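Local coordinates for protein EmGH1 (Erythrobacter marinus, PDB 5Z87) that probably hydrolyses beta-glucosidic bonds as a glycoside hydrolase of family 3, releasing glucose from the ends of short sugars such as cellobiose, at residues 575-584 and 594-603; 146-154 and 621-629. All blocks are in the same frame, centred on the assembly; numbering follows the deposited sequence.

Contact 1 of 2, residues 575-584 and 594-603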
ATOM      1  N   THR A 575     -14.833  15.151 -32.395  1.00 39.41           N
ATOM      2  CA  THR A 575     -14.120  13.965 -31.940  1.00 37.72           C
ATOM      3  C   THR A 575     -14.614  13.551 -30.560  1.00 40.47           C
ATOM      4  O   THR A 575     -14.675  14.374 -29.644  1.00 47.17           O
ATOM      5  CB  THR A 575     -12.606  14.211 -31.904  1.00 39.40           C
ATOM      6  OG1 THR A 575     -12.163  14.646 -33.193  1.00 38.60           O
ATOM      7  CG2 THR A 575     -11.856  12.933 -31.536  1.00 37.01           C
ATOM      8  N   VAL A 576     -14.967  12.272 -30.417  1.00 40.94           N
ATOM      9  CA  VAL A 576     -15.320  11.684 -29.135  1.00 31.62           C
ATOM     10  C   VAL A 576     -14.515  10.407 -28.946  1.00 31.72           C
ATOM     11  O   VAL A 576     -14.082   9.762 -29.902  1.00 28.72           O
ATOM     12  CB  VAL A 576     -16.824  11.385 -29.017  1.00 26.15           C
ATOM     13  CG1 VAL A 576     -17.623  12.638 -29.312  1.00 39.98           C
ATOM     14  CG2 VAL A 576     -17.208  10.284 -29.971  1.00 31.38           C
ATOM     15  N   ALA A 577     -14.323  10.039 -27.687  1.00 28.67           N
ATOM     16  CA  ALA A 577     -13.594   8.829 -27.347  1.00 28.78           C
ATOM     17  C   ALA A 577     -14.502   7.875 -26.576  1.00 27.84           C
ATOM     18  O   ALA A 577     -15.314   8.304 -25.740  1.00 26.10           O
ATOM     19  CB  ALA A 577     -12.322   9.159 -26.544  1.00 24.57           C
ATOM     20  N   VAL A 578     -14.379   6.586 -26.899  1.00 23.93           N
ATOM     21  CA  VAL A 578     -15.038   5.485 -26.195  1.00 28.59           C
ATOM     22  C   VAL A 578     -13.949   4.606 -25.579  1.00 28.88           C
ATOM     23  O   VAL A 578     -13.078   4.092 -26.294  1.00 22.92           O
ATOM     24  CB  VAL A 578     -15.930   4.658 -27.136  1.00 30.70           C
ATOM     25  CG1 VAL A 578     -16.752   3.637 -26.339  1.00 30.05           C
ATOM     26  CG2 VAL A 578     -16.848   5.565 -27.924  1.00 29.32           C
ATOM     27  N   LEU A 579     -13.997   4.419 -24.261  1.00 24.81           N
ATOM     28  CA  LEU A 579     -12.984   3.623 -23.572  1.00 23.86           C
ATOM     29  C   LEU A 579     -13.473   2.187 -23.388  1.00 19.98           C
ATOM     30  O   LEU A 579     -14.553   1.949 -22.831  1.00 21.73           O
ATOM     31  CB  LEU A 579     -12.621   4.241 -22.220  1.00 24.71           C
ATOM     32  CG  LEU A 579     -11.935   5.607 -22.252  1.00 21.25           C
ATOM     33  CD1 LEU A 579     -11.848   6.184 -20.869  1.00 15.19           C
ATOM     34  CD2 LEU A 579     -10.562   5.494 -22.840  1.00 24.68           C
ATOM     35  N   ILE A 580     -12.662   1.240 -23.846  1.00 19.22           N
ATOM     36  CA  ILE A 580     -12.935  -0.185 -23.747  1.00 18.61           C
ATOM     37  C   ILE A 580     -11.701  -0.814 -23.128  1.00 21.19           C
ATOM     38  O   ILE A 580     -10.589  -0.629 -23.643  1.00 25.68           O
ATOM     39  CB  ILE A 580     -13.251  -0.803 -25.126  1.00 24.36           C
ATOM     40  CG1 ILE A 580     -14.508  -0.142 -25.706  1.00 23.13           C
ATOM     41  CG2 ILE A 580     -13.422  -2.329 -25.040  1.00 14.88           C
ATOM     42  CD1 ILE A 580     -14.718  -0.404 -27.205  1.00 21.90           C
ATOM     43  N   HIS A 581     -11.887  -1.535 -22.018  1.00 18.82           N
ATOM     44  CA  HIS A 581     -10.777  -1.877 -21.119  1.00 23.20           C
ATOM     45  C   HIS A 581     -11.281  -2.706 -19.937  1.00 18.16           C
ATOM     46  O   HIS A 581     -12.474  -2.707 -19.617  1.00 16.34           O
ATOM     47  CB  HIS A 581     -10.097  -0.613 -20.580  1.00 17.99           C
ATOM     48  CG  HIS A 581     -11.042   0.310 -19.872  1.00 16.01           C
ATOM     49  ND1 HIS A 581     -11.018   0.502 -18.504  1.00 22.10           N
ATOM     50  CD2 HIS A 581     -12.049   1.089 -20.339  1.00 17.43           C
ATOM     51  CE1 HIS A 581     -11.955   1.369 -18.163  1.00 16.96           C
ATOM     52  NE2 HIS A 581     -12.604   1.732 -19.256  1.00 22.97           N
ATOM     53  N   GLY A 582     -10.342  -3.382 -19.269  1.00 20.91           N
ATOM     54  CA  GLY A 582     -10.637  -4.116 -18.049  1.00 22.53           C
ATOM     55  C   GLY A 582     -10.532  -3.310 -16.759  1.00 18.98           C
ATOM     56  O   GLY A 582     -11.549  -2.905 -16.195  1.00 23.25           O
ATOM     57  N   ARG A 583      -9.317  -3.077 -16.279  1.00 15.47           N
ATOM     58  CA  ARG A 583      -9.122  -2.314 -15.041  1.00 24.23           C
ATOM     59  C   ARG A 583      -9.575  -0.862 -15.198  1.00 20.24           C
ATOM     60  O   ARG A 583      -9.615  -0.328 -16.310  1.00 23.45           O
ATOM     61  CB  ARG A 583      -7.654  -2.323 -14.644  1.00 15.06           C
ATOM     62  CG  ARG A 583      -6.775  -1.674 -15.710  1.00 19.89           C
ATOM     63  CD  ARG A 583      -5.388  -1.336 -15.192  1.00 20.04           C
ATOM     64  NE  ARG A 583      -4.735  -2.499 -14.593  1.00 20.50           N
ATOM     65  CZ  ARG A 583      -4.139  -3.455 -15.295  1.00 24.65           C
ATOM     66  NH1 ARG A 583      -4.109  -3.382 -16.625  1.00 19.50           N
ATOM     67  NH2 ARG A 583      -3.563  -4.476 -14.665  1.00 16.99           N
ATOM     68  N   PRO A 584      -9.898  -0.191 -14.096  1.00 23.32           N
ATOM     69  CA  PRO A 584     -10.057   1.268 -14.161  1.00 17.21           C
ATOM     70  C   PRO A 584      -8.779   1.897 -14.680  1.00 21.95           C
ATOM     71  O   PRO A 584      -7.683   1.571 -14.212  1.00 21.30           O
ATOM     72  CB  PRO A 584     -10.335   1.665 -12.708  1.00 18.20           C
ATOM     73  CG  PRO A 584     -10.851   0.404 -12.050  1.00 21.28           C
ATOM     74  CD  PRO A 584     -10.091  -0.704 -12.728  1.00 23.24           C
ATOM     75  N   CYS A 594      -9.585  15.653 -24.968  1.00 30.75           N
ATOM     76  CA  CYS A 594     -10.747  15.208 -25.721  1.00 26.12           C
ATOM     77  C   CYS A 594     -12.020  15.542 -24.963  1.00 27.19           C
ATOM     78  O   CYS A 594     -12.203  15.072 -23.835  1.00 29.30           O
ATOM     79  CB  CYS A 594     -10.672  13.715 -25.994  1.00 18.81           C
ATOM     80  SG  CYS A 594     -12.137  13.090 -26.830  1.00 27.54           S
ATOM     81  N   PRO A 595     -12.935  16.309 -25.547  1.00 30.93           N
ATOM     82  CA  PRO A 595     -14.033  16.876 -24.745  1.00 23.69           C
ATOM     83  C   PRO A 595     -15.100  15.883 -24.317  1.00 25.69           C
ATOM     84  O   PRO A 595     -15.799  16.151 -23.334  1.00 26.79           O
ATOM     85  CB  PRO A 595     -14.624  17.951 -25.672  1.00 31.06           C
ATOM     86  CG  PRO A 595     -14.242  17.512 -27.054  1.00 33.74           C
ATOM     87  CD  PRO A 595     -12.876  16.874 -26.905  1.00 22.64           C
ATOM     88  N   ALA A 596     -15.300  14.783 -25.042  1.00 27.86           N
ATOM     89  CA  ALA A 596     -16.385  13.845 -24.753  1.00 24.86           C
ATOM     90  C   ALA A 596     -15.816  12.441 -24.667  1.00 22.86           C
ATOM     91  O   ALA A 596     -15.174  11.971 -25.611  1.00 24.50           O
ATOM     92  CB  ALA A 596     -17.484  13.906 -25.820  1.00 31.56           C
ATOM     93  N   ILE A 597     -16.033  11.781 -23.535  1.00 26.47           N
ATOM     94  CA  ILE A 597     -15.485  10.450 -23.290  1.00 23.39           C
ATOM     95  C   ILE A 597     -16.579   9.564 -22.716  1.00 23.88           C
ATOM     96  O   ILE A 597     -17.219   9.924 -21.720  1.00 22.90           O
ATOM     97  CB  ILE A 597     -14.273  10.484 -22.339  1.00 24.72           C
ATOM     98  CG1 ILE A 597     -13.210  11.448 -22.863  1.00 24.23           C
ATOM     99  CG2 ILE A 597     -13.686   9.088 -22.187  1.00 22.72           C
ATOM    100  CD1 ILE A 597     -12.079  11.664 -21.913  1.00 22.68           C
ATOM    101  N   LEU A 598     -16.804   8.423 -23.360  1.00 25.37           N
ATOM    102  CA  LEU A 598     -17.626   7.348 -22.825  1.00 23.48           C
ATOM    103  C   LEU A 598     -16.703   6.302 -22.218  1.00 24.78           C
ATOM    104  O   LEU A 598     -15.655   5.987 -22.789  1.00 26.75           O
ATOM    105  CB  LEU A 598     -18.476   6.701 -23.923  1.00 22.44           C
ATOM    106  CG  LEU A 598     -19.588   7.556 -24.517  1.00 26.32           C
ATOM    107  CD1 LEU A 598     -20.391   6.761 -25.526  1.00 28.52           C
ATOM    108  CD2 LEU A 598     -20.485   8.048 -23.402  1.00 23.63           C
ATOM    109  N   ASP A 599     -17.080   5.766 -21.060  1.00 21.62           N
ATOM    110  CA  ASP A 599     -16.329   4.676 -20.449  1.00 23.09           C
ATOM    111  C   ASP A 599     -17.204   3.433 -20.481  1.00 22.89           C
ATOM    112  O   ASP A 599     -18.209   3.353 -19.766  1.00 22.20           O
ATOM    113  CB  ASP A 599     -15.890   5.010 -19.026  1.00 22.31           C
ATOM    114  CG  ASP A 599     -14.698   4.168 -18.580  1.00 32.24           C
ATOM    115  OD1 ASP A 599     -14.522   3.038 -19.118  1.00 25.79           O
ATOM    116  OD2 ASP A 599     -13.933   4.639 -17.703  1.00 31.61           O
ATOM    117  N   ALA A 600     -16.828   2.468 -21.317  1.00 24.25           N
ATOM    118  CA  ALA A 600     -17.656   1.288 -21.519  1.00 26.11           C
ATOM    119  C   ALA A 600     -17.111   0.062 -20.810  1.00 26.47           C
ATOM    120  O   ALA A 600     -17.782  -0.975 -20.800  1.00 23.27           O
ATOM    121  CB  ALA A 600     -17.807   0.991 -23.022  1.00 24.81           C
ATOM    122  N   PHE A 601     -15.923   0.168 -20.216  1.00 20.81           N
ATOM    123  CA  PHE A 601     -15.238  -0.979 -19.649  1.00 23.79           C
ATOM    124  C   PHE A 601     -15.227  -2.114 -20.677  1.00 26.49           C
ATOM    125  O   PHE A 601     -14.607  -1.971 -21.738  1.00 28.08           O
ATOM    126  CB  PHE A 601     -15.881  -1.331 -18.297  1.00 15.46           C
ATOM    127  CG  PHE A 601     -15.377  -0.446 -17.168  1.00 17.84           C
ATOM    128  CD1 PHE A 601     -14.166  -0.729 -16.538  1.00 20.57           C
ATOM    129  CD2 PHE A 601     -16.059   0.704 -16.802  1.00 18.17           C
ATOM    130  CE1 PHE A 601     -13.677   0.087 -15.526  1.00 22.16           C
ATOM    131  CE2 PHE A 601     -15.576   1.536 -15.795  1.00 24.42           C
ATOM    132  CZ  PHE A 601     -14.383   1.221 -15.146  1.00 19.90           C
ATOM    133  N   TYR A 602     -15.878  -3.235 -20.397  1.00 24.95           N
ATOM    134  CA  TYR A 602     -16.109  -4.252 -21.426  1.00 20.34           C
ATOM    135  C   TYR A 602     -17.612  -4.390 -21.525  1.00 21.57           C
ATOM    136  O   TYR A 602     -18.242  -4.867 -20.567  1.00 21.29           O
ATOM    137  CB  TYR A 602     -15.454  -5.588 -21.092  1.00 17.54           C
ATOM    138  CG  TYR A 602     -13.946  -5.586 -21.210  1.00 23.19           C
ATOM    139  CD1 TYR A 602     -13.311  -4.957 -22.272  1.00 24.31           C
ATOM    140  CD2 TYR A 602     -13.154  -6.197 -20.246  1.00 18.22           C
ATOM    141  CE1 TYR A 602     -11.928  -4.960 -22.389  1.00 17.56           C
ATOM    142  CE2 TYR A 602     -11.780  -6.219 -20.360  1.00 14.27           C
ATOM    143  CZ  TYR A 602     -11.167  -5.589 -21.433  1.00 20.33           C
ATOM    144  OH  TYR A 602      -9.792  -5.593 -21.552  1.00 18.92           O
ATOM    145  N   PRO A 603     -18.236  -3.937 -22.616  1.00 24.72           N
ATOM    146  CA  PRO A 603     -19.695  -3.772 -22.614  1.00 25.04           C
ATOM    147  C   PRO A 603     -20.476  -5.003 -23.071  1.00 25.19           C
ATOM    148  O   PRO A 603     -21.678  -4.914 -23.340  1.00 25.70           O
ATOM    149  CB  PRO A 603     -19.893  -2.581 -23.560  1.00 20.64           C
ATOM    150  CG  PRO A 603     -18.768  -2.697 -24.514  1.00 22.89           C
ATOM    151  CD  PRO A 603     -17.609  -3.300 -23.785  1.00 19.22           C
TER
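Four backbone hydrogen bonds join Ala577 and Leu579 of one strand to Ala596, Leu598 and Ala600 of the next, the straightest running from Ala577 N to Ala596 O at 3.0 Å. A further bond, His581 N to Phe601 O (2.8 Å), comes in above the carbonyl plane. The strands are parallel neighbours, their axes 4.6 Å apart, and with helix 588-593 between them they form a beta-alpha-beta crossover in the mixed sheet of the C-terminal domain. Apolar contacts fall on both faces of the sheet: Leu579 CD1 reaches Ile597 CG2 at 3.7 Å, while on the other face Val578 and Leu598 pack against helix 607-615. Toward the C-terminal ends of the strands, polar and aromatic contacts take over. His581 CG sits between its backbone N and carbonyl carbon (chi1 57°), which swings the imidazole back over Phe601. ND1 donates to Arg583 O at 2.7 Å, with that oxygen in the ring plane, and this holds the imidazole firmly; NE2 faces Asp599 OD1 in a modelled hydrogen bond whose length is doubtful. Phe601 CA packs over one imidazole face, the two rings inclined at 36°. Tyr602 lays its ring against the His581-Gly582 peptide, with His581 O 3.3 Å above the ring centre.

Contact 2 of 2, residues 146-154 and 621-629; sequences AMAMACAFR and PSGKLPVTI
Near the C-terminal end of helix 146-150, the carbonyl of Cys151 accepts Lys624 N at 2.8 Å, the donor lying in the carbonyl plane on a lone pair and the N-H pointing almost straight at the oxygen (170°). This tie connects a helical turn of the family 3 N-terminal domain to an irregular segment of the C-terminal domain, making it part of the interdomain packing. Gly623 CA also comes close to Cys151 O, while Lys624 O faces back toward Cys151 CA.

Pro626 is the main apolar piece. Its CB rests 3.9 Å from Ala150 CB, and its CD meets Cys151 SG at 3.5 Å, so the pyrrolidine ring lies against Ala150 and Cys151. Farther along, Met147 extends with CG anti to the backbone N (chi1 -173°) and then bends at its third torsion, bringing CE to 3.8 Å from Val627 CG1.

On the other flank, Phe153, with positive phi, directs its ring at Lys624, and the two side chains cross at about a right angle. The lysine chain bends at its second torsion and carries NZ away to a salt bridge with Asp705; Phe728 meets the Phe153 ring edge-to-face. Lys624 O lies in the plane of that ring at its edge, 3.5 Å from Phe153 CE1, and Lys624 CB is equally near the same carbon.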
ATOM      1  N   ALA A 146     -18.010  -7.688 -15.098  1.00 18.81           N
ATOM      2  CA  ALA A 146     -18.568  -7.396 -13.776  1.00 19.22           C
ATOM      3  C   ALA A 146     -18.415  -5.911 -13.402  1.00 18.82           C
ATOM      4  O   ALA A 146     -19.368  -5.271 -12.938  1.00 13.80           O
ATOM      5  CB  ALA A 146     -17.918  -8.315 -12.736  1.00 16.48           C
ATOM      6  N   MET A 147     -17.230  -5.334 -13.618  1.00 18.14           N
ATOM      7  CA  MET A 147     -17.053  -3.915 -13.292  1.00 18.29           C
ATOM      8  C   MET A 147     -17.925  -3.022 -14.170  1.00 18.77           C
ATOM      9  O   MET A 147     -18.471  -2.021 -13.691  1.00 23.56           O
ATOM     10  CB  MET A 147     -15.588  -3.500 -13.427  1.00 18.68           C
ATOM     11  CG  MET A 147     -15.332  -2.069 -12.923  1.00 19.45           C
ATOM     12  SD  MET A 147     -13.613  -1.851 -12.458  1.00 27.11           S
ATOM     13  CE  MET A 147     -13.601  -2.444 -10.764  1.00 15.95           C
ATOM     14  N   ALA A 148     -18.073  -3.363 -15.452  1.00 17.25           N
ATOM     15  CA  ALA A 148     -19.009  -2.632 -16.306  1.00 18.89           C
ATOM     16  C   ALA A 148     -20.412  -2.660 -15.721  1.00 18.20           C
ATOM     17  O   ALA A 148     -21.064  -1.616 -15.571  1.00 22.82           O
ATOM     18  CB  ALA A 148     -19.010  -3.221 -17.718  1.00 19.95           C
ATOM     19  N   MET A 149     -20.888  -3.846 -15.359  1.00 19.97           N
ATOM     20  CA  MET A 149     -22.247  -3.955 -14.838  1.00 19.48           C
ATOM     21  C   MET A 149     -22.401  -3.207 -13.526  1.00 21.69           C
ATOM     22  O   MET A 149     -23.503  -2.738 -13.202  1.00 23.75           O
ATOM     23  CB  MET A 149     -22.628  -5.420 -14.664  1.00 19.18           C
ATOM     24  CG  MET A 149     -22.790  -6.184 -15.982  1.00 22.41           C
ATOM     25  SD  MET A 149     -23.692  -7.723 -15.705  1.00 25.83           S
ATOM     26  CE  MET A 149     -22.399  -8.800 -15.118  1.00 16.47           C
ATOM     27  N   ALA A 150     -21.315  -3.091 -12.749  1.00 18.10           N
ATOM     28  CA  ALA A 150     -21.382  -2.309 -11.515  1.00 17.71           C
ATOM     29  C   ALA A 150     -21.675  -0.840 -11.795  1.00 20.49           C
ATOM     30  O   ALA A 150     -22.206  -0.140 -10.920  1.00 21.98           O
ATOM     31  CB  ALA A 150     -20.071  -2.440 -10.725  1.00 16.66           C
ATOM     32  N   CYS A 151     -21.313  -0.347 -12.992  1.00 18.32           N
ATOM     33  CA  CYS A 151     -21.566   1.056 -13.309  1.00 19.26           C
ATOM     34  C   CYS A 151     -23.038   1.334 -13.486  1.00 16.48           C
ATOM     35  O   CYS A 151     -23.444   2.497 -13.427  1.00 19.92           O
ATOM     36  CB  CYS A 151     -20.856   1.496 -14.589  1.00 16.41           C
ATOM     37  SG  CYS A 151     -19.103   1.252 -14.659  1.00 18.01           S
ATOM     38  N   ALA A 152     -23.840   0.292 -13.702  1.00 18.80           N
ATOM     39  CA  ALA A 152     -25.252   0.485 -14.002  1.00 21.04           C
ATOM     40  C   ALA A 152     -26.049   0.884 -12.770  1.00 18.72           C
ATOM     41  O   ALA A 152     -27.094   1.538 -12.900  1.00 24.27           O
ATOM     42  CB  ALA A 152     -25.832  -0.789 -14.615  1.00 20.27           C
ATOM     43  N   PHE A 153     -25.589   0.503 -11.578  1.00 15.58           N
ATOM     44  CA  PHE A 153     -26.360   0.713 -10.342  1.00 14.98           C
ATOM     45  C   PHE A 153     -27.802   0.225 -10.508  1.00 23.51           C
ATOM     46  O   PHE A 153     -28.761   0.878 -10.089  1.00 18.68           O
ATOM     47  CB  PHE A 153     -26.295   2.179  -9.892  1.00 16.80           C
ATOM     48  CG  PHE A 153     -24.954   2.554  -9.309  1.00 20.32           C
ATOM     49  CD1 PHE A 153     -23.855   2.751 -10.141  1.00 18.23           C
ATOM     50  CD2 PHE A 153     -24.777   2.652  -7.931  1.00 18.35           C
ATOM     51  CE1 PHE A 153     -22.590   3.067  -9.621  1.00 19.41           C
ATOM     52  CE2 PHE A 153     -23.523   2.966  -7.387  1.00 19.02           C
ATOM     53  CZ  PHE A 153     -22.422   3.173  -8.239  1.00 22.52           C
ATOM     54  N   ARG A 154     -27.946  -0.952 -11.127  1.00 17.14           N
ATOM     55  CA  ARG A 154     -29.242  -1.596 -11.361  1.00 24.76           C
ATOM     56  C   ARG A 154     -29.171  -3.027 -10.839  1.00 27.75           C
ATOM     57  O   ARG A 154     -29.060  -3.980 -11.622  1.00 25.05           O
ATOM     58  CB  ARG A 154     -29.610  -1.591 -12.848  1.00 26.85           C
ATOM     59  CG  ARG A 154     -29.989  -0.233 -13.422  1.00 25.31           C
ATOM     60  CD  ARG A 154     -31.281   0.265 -12.814  1.00 28.77           C
ATOM     61  NE  ARG A 154     -32.394  -0.638 -13.100  1.00 35.68           N
ATOM     62  CZ  ARG A 154     -33.084  -0.645 -14.237  1.00 37.39           C
ATOM     63  NH1 ARG A 154     -32.788   0.208 -15.214  1.00 28.58           N
ATOM     64  NH2 ARG A 154     -34.078  -1.507 -14.393  1.00 36.58           N
ATOM     65  N   PRO A 621     -27.155   8.249 -21.534  1.00 26.79           N
ATOM     66  CA  PRO A 621     -26.227   7.484 -20.686  1.00 25.65           C
ATOM     67  C   PRO A 621     -26.475   7.765 -19.215  1.00 22.79           C
ATOM     68  O   PRO A 621     -26.821   8.879 -18.820  1.00 24.74           O
ATOM     69  CB  PRO A 621     -24.847   7.973 -21.132  1.00 23.08           C
ATOM     70  CG  PRO A 621     -25.112   9.346 -21.695  1.00 25.73           C
ATOM     71  CD  PRO A 621     -26.447   9.230 -22.370  1.00 25.99           C
ATOM     72  N   SER A 622     -26.336   6.717 -18.408  1.00 28.63           N
ATOM     73  CA  SER A 622     -26.713   6.795 -17.005  1.00 22.40           C
ATOM     74  C   SER A 622     -25.803   5.956 -16.117  1.00 21.99           C
ATOM     75  O   SER A 622     -26.135   5.752 -14.948  1.00 21.27           O
ATOM     76  CB  SER A 622     -28.165   6.340 -16.824  1.00 20.63           C
ATOM     77  OG  SER A 622     -28.259   4.928 -16.960  1.00 25.86           O
ATOM     78  N   GLY A 623     -24.699   5.427 -16.644  1.00 19.10           N
ATOM     79  CA  GLY A 623     -23.742   4.738 -15.802  1.00 25.48           C
ATOM     80  C   GLY A 623     -23.028   5.685 -14.853  1.00 25.77           C
ATOM     81  O   GLY A 623     -22.872   6.878 -15.117  1.00 21.59           O
ATOM     82  N   LYS A 624     -22.603   5.137 -13.712  1.00 24.44           N
ATOM     83  CA  LYS A 624     -21.828   5.858 -12.707  1.00 23.44           C
ATOM     84  C   LYS A 624     -20.588   5.047 -12.369  1.00 20.52           C
ATOM     85  O   LYS A 624     -20.618   3.816 -12.388  1.00 21.68           O
ATOM     86  CB  LYS A 624     -22.642   6.104 -11.430  1.00 18.18           C
ATOM     87  CG  LYS A 624     -23.943   6.876 -11.638  1.00 24.14           C
ATOM     88  CD  LYS A 624     -23.652   8.355 -11.848  1.00 21.41           C
ATOM     89  CE  LYS A 624     -24.854   9.206 -11.528  1.00 26.99           C
ATOM     90  NZ  LYS A 624     -24.558  10.657 -11.687  1.00 26.36           N
ATOM     91  N   LEU A 625     -19.493   5.736 -12.056  1.00 19.32           N
ATOM     92  CA  LEU A 625     -18.248   5.032 -11.734  1.00 17.50           C
ATOM     93  C   LEU A 625     -18.386   4.283 -10.409  1.00 22.28           C
ATOM     94  O   LEU A 625     -18.861   4.863  -9.417  1.00 24.10           O
ATOM     95  CB  LEU A 625     -17.083   6.011 -11.673  1.00 18.27           C
ATOM     96  CG  LEU A 625     -16.575   6.412 -13.057  1.00 22.96           C
ATOM     97  CD1 LEU A 625     -15.524   7.503 -12.938  1.00 12.07           C
ATOM     98  CD2 LEU A 625     -16.027   5.196 -13.813  1.00 12.18           C
ATOM     99  N   PRO A 626     -18.039   2.996 -10.355  1.00 20.82           N
ATOM    100  CA  PRO A 626     -18.050   2.265  -9.075  1.00 24.55           C
ATOM    101  C   PRO A 626     -16.691   2.236  -8.385  1.00 22.62           C
ATOM    102  O   PRO A 626     -16.550   1.539  -7.369  1.00 17.80           O
ATOM    103  CB  PRO A 626     -18.458   0.858  -9.519  1.00 17.24           C
ATOM    104  CG  PRO A 626     -17.739   0.712 -10.871  1.00 22.04           C
ATOM    105  CD  PRO A 626     -17.771   2.098 -11.498  1.00 22.16           C
ATOM    106  N   VAL A 627     -15.710   2.946  -8.938  1.00 19.88           N
ATOM    107  CA  VAL A 627     -14.399   3.142  -8.343  1.00 17.45           C
ATOM    108  C   VAL A 627     -14.075   4.626  -8.426  1.00 21.84           C
ATOM    109  O   VAL A 627     -14.694   5.379  -9.182  1.00 21.07           O
ATOM    110  CB  VAL A 627     -13.302   2.333  -9.064  1.00 20.10           C
ATOM    111  CG1 VAL A 627     -13.441   0.857  -8.795  1.00 15.89           C
ATOM    112  CG2 VAL A 627     -13.354   2.635 -10.576  1.00 14.99           C
ATOM    113  N   THR A 628     -13.067   5.036  -7.663  1.00 24.41           N
ATOM    114  CA  THR A 628     -12.450   6.340  -7.844  1.00 16.12           C
ATOM    115  C   THR A 628     -11.374   6.204  -8.910  1.00 16.80           C
ATOM    116  O   THR A 628     -10.655   5.205  -8.943  1.00 16.57           O
ATOM    117  CB  THR A 628     -11.842   6.848  -6.532  1.00 15.25           C
ATOM    118  OG1 THR A 628     -12.889   7.125  -5.605  1.00 15.93           O
ATOM    119  CG2 THR A 628     -11.031   8.135  -6.751  1.00 15.58           C
ATOM    120  N   ILE A 629     -11.271   7.190  -9.797  1.00 15.97           N
ATOM    121  CA  ILE A 629     -10.191   7.199 -10.781  1.00 16.32           C
ATOM    122  C   ILE A 629      -9.150   8.218 -10.328  1.00 18.21           C
ATOM    123  O   ILE A 629      -9.397   9.429 -10.375  1.00 16.43           O
ATOM    124  CB  ILE A 629     -10.697   7.516 -12.194  1.00 15.55           C
ATOM    125  CG1 ILE A 629     -11.766   6.498 -12.639  1.00 17.51           C
ATOM    126  CG2 ILE A 629      -9.511   7.539 -13.148  1.00 11.35           C
ATOM    127  CD1 ILE A 629     -11.243   5.061 -12.713  1.00  9.22           C
TER

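How the contacts relate
Contact 1 and contact 2 have centres 12 Å apart and touch directly. Along the chain, 146-154 comes first, in the N-terminal domain; both strands of contact 1 follow, and 621-629 comes last, after helix 607-615. Contact 1 is thus internal to the C-terminal domain, whereas contact 2 joins that domain to the N-terminal one. They meet at the C-terminal ends of strands 574-580 and 596-601: Met147 SD lies 3.6 Å from Phe601 CE1, and Pro584 CB is 3.5 Å from Ile629 CD1. The residues there therefore pack against both partners of contact 2, making one continuous buried region across the domain boundary.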